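Local coordinates for protein WZI (Escherichia coli, PDB 2YNK) that probably binds capsular polysaccharide as an outer-membrane beta-barrel lectin that supports group 1 capsule assembly at the cell surface, at residues K42-S47 against V53-I58. Sequence-based numbering, arbitrary orientation.
Sequences KKAKPS and VVLARI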
loop_
_atom_site.group_PDB
_atom_site.type_symbol
_atom_site.label_atom_id
_atom_site.label_comp_id
_atom_site.label_asym_id
_atom_site.label_seq_id
_atom_site.Cartn_x
_atom_site.Cartn_y
_atom_site.Cartn_z
ATOM N N LYS A 42 15.453 3.170 18.069
ATOM C CA LYS A 42 16.231 3.279 19.295
ATOM C C LYS A 42 17.261 2.164 19.437
ATOM O O LYS A 42 18.200 2.298 20.222
ATOM C CB LYS A 42 15.308 3.329 20.514
ATOM C CG LYS A 42 14.603 4.670 20.633
ATOM C CD LYS A 42 13.421 4.632 21.590
ATOM C CE LYS A 42 12.568 5.896 21.480
ATOM N NZ LYS A 42 11.549 5.992 22.567
ATOM N N LYS A 43 17.089 1.077 18.682
ATOM C CA LYS A 43 18.050 -0.035 18.682
ATOM C C LYS A 43 18.692 -0.176 17.304
ATOM O O LYS A 43 18.985 -1.282 16.845
ATOM C CB LYS A 43 17.378 -1.341 19.132
ATOM C CG LYS A 43 16.589 -1.186 20.434
ATOM C CD LYS A 43 16.929 -2.218 21.509
ATOM C CE LYS A 43 16.488 -1.738 22.891
ATOM N NZ LYS A 43 16.262 -2.857 23.849
ATOM N N ALA A 44 18.923 0.971 16.668
ATOM C CA ALA A 44 19.477 1.029 15.321
ATOM C C ALA A 44 20.996 0.906 15.376
ATOM O O ALA A 44 21.660 1.620 16.130
ATOM C CB ALA A 44 19.079 2.330 14.637
ATOM N N LYS A 45 21.532 0.004 14.560
ATOM C CA LYS A 45 22.963 -0.224 14.476
ATOM C C LYS A 45 23.471 0.143 13.080
ATOM O O LYS A 45 23.566 -0.714 12.198
ATOM C CB LYS A 45 23.279 -1.681 14.825
ATOM C CG LYS A 45 23.024 -2.016 16.292
ATOM C CD LYS A 45 23.484 -3.423 16.660
ATOM C CE LYS A 45 23.198 -3.752 18.123
ATOM N NZ LYS A 45 23.813 -5.045 18.556
ATOM N N PRO A 46 23.765 1.436 12.866
ATOM C CA PRO A 46 24.453 1.854 11.651
ATOM C C PRO A 46 25.959 1.646 11.760
ATOM O O PRO A 46 26.503 1.634 12.860
ATOM C CB PRO A 46 24.128 3.346 11.558
ATOM C CG PRO A 46 23.886 3.775 12.962
ATOM C CD PRO A 46 23.314 2.584 13.675
ATOM N N SER A 47 26.611 1.456 10.617
ATOM C CA SER A 47 28.068 1.365 10.551
ATOM C C SER A 47 28.675 2.115 9.358
ATOM O O SER A 47 29.894 2.223 9.257
ATOM C CB SER A 47 28.493 -0.101 10.514
ATOM O OG SER A 47 27.804 -0.795 9.494
ATOM N N VAL A 53 22.748 8.936 7.185
ATOM C CA VAL A 53 21.944 9.803 6.321
ATOM C C VAL A 53 20.495 9.307 6.210
ATOM O O VAL A 53 19.551 10.064 6.429
ATOM C CB VAL A 53 22.551 9.895 4.901
ATOM C CG1 VAL A 53 21.585 10.567 3.934
ATOM C CG2 VAL A 53 23.879 10.633 4.933
ATOM N N VAL A 54 20.318 8.033 5.881
ATOM C CA VAL A 54 18.975 7.477 5.799
ATOM C C VAL A 54 18.282 7.570 7.158
ATOM O O VAL A 54 17.183 8.095 7.241
ATOM C CB VAL A 54 18.961 6.026 5.268
ATOM C CG1 VAL A 54 17.547 5.469 5.299
ATOM C CG2 VAL A 54 19.521 5.962 3.850
ATOM N N LEU A 55 18.928 7.081 8.215
ATOM C CA LEU A 55 18.375 7.162 9.577
ATOM C C LEU A 55 17.803 8.534 9.938
ATOM O O LEU A 55 16.693 8.635 10.462
ATOM C CB LEU A 55 19.445 6.804 10.627
ATOM C CG LEU A 55 19.590 5.329 11.013
ATOM C CD1 LEU A 55 20.536 5.191 12.197
ATOM C CD2 LEU A 55 18.240 4.697 11.331
ATOM N N ALA A 56 18.566 9.586 9.674
ATOM C CA ALA A 56 18.164 10.932 10.082
ATOM C C ALA A 56 16.899 11.357 9.347
ATOM O O ALA A 56 16.118 12.173 9.845
ATOM C CB ALA A 56 19.294 11.926 9.828
ATOM N N ARG A 57 16.708 10.778 8.164
ATOM C CA ARG A 57 15.568 11.084 7.294
ATOM C C ARG A 57 14.255 10.576 7.875
ATOM O O ARG A 57 13.227 11.225 7.721
ATOM C CB ARG A 57 15.809 10.507 5.890
ATOM C CG ARG A 57 15.700 11.529 4.766
ATOM C CD ARG A 57 16.803 11.366 3.730
ATOM N NE ARG A 57 16.799 10.041 3.110
ATOM C CZ ARG A 57 17.738 9.592 2.273
ATOM N NH1 ARG A 57 18.777 10.352 1.930
ATOM N NH2 ARG A 57 17.632 8.365 1.763
ATOM N N ILE A 58 14.282 9.440 8.568
ATOM C CA ILE A 58 13.045 8.855 9.118
ATOM C C ILE A 58 12.208 9.833 9.949
ATOM O O ILE A 58 11.040 10.055 9.648
ATOM C CB ILE A 58 13.310 7.592 9.956
ATOM C CG1 ILE A 58 14.038 6.516 9.127
ATOM C CG2 ILE A 58 12.008 7.044 10.530
ATOM C CD1 ILE A 58 13.499 6.260 7.738
#
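P46 and L55 have the nearest CA atoms, 8.3 Å apart, where A44-P46 runs extended, after the end of helix 34-42, past the helical turns of 53-58. In this extended run the CB atoms of A44 and P46 point to the helix and that of K45 away. No hydrogen bond joins the segments; the contact is purely apolar and small, 104 Å² summed over both sides.

The arrangement is a connection between two consecutive helices, 34-42 and 49-65: helix 34-42 ends, the loop follows, and helix 49-65 returns roughly antiparallel to the loop, ahead of the barrel's first strand, 69-76.

L55 alone carries the helix side of the contact. CD1 is anti to CA (chi2 -172°), which extends this methyl toward the loop. There it comes up to the pyrrolidine ring of P46, with CG at 3.7 Å and both CB and CD of the proline at 4.1 Å from CD1, and the two side chains cross at about a right angle. The same methyl lies 4.0 Å from A44 CB, so it bridges two residues of the loop, whereas CD2 makes only a looser approach to that A44 methyl.

L55 also touches L41 of helix 34-42 and L17 of helix 8-19, and A44 packs on I23 in the loop that follows helix 8-19. S47 N hydrogen-bonds E51 OE1, and K45 pairs through its backbone with V22.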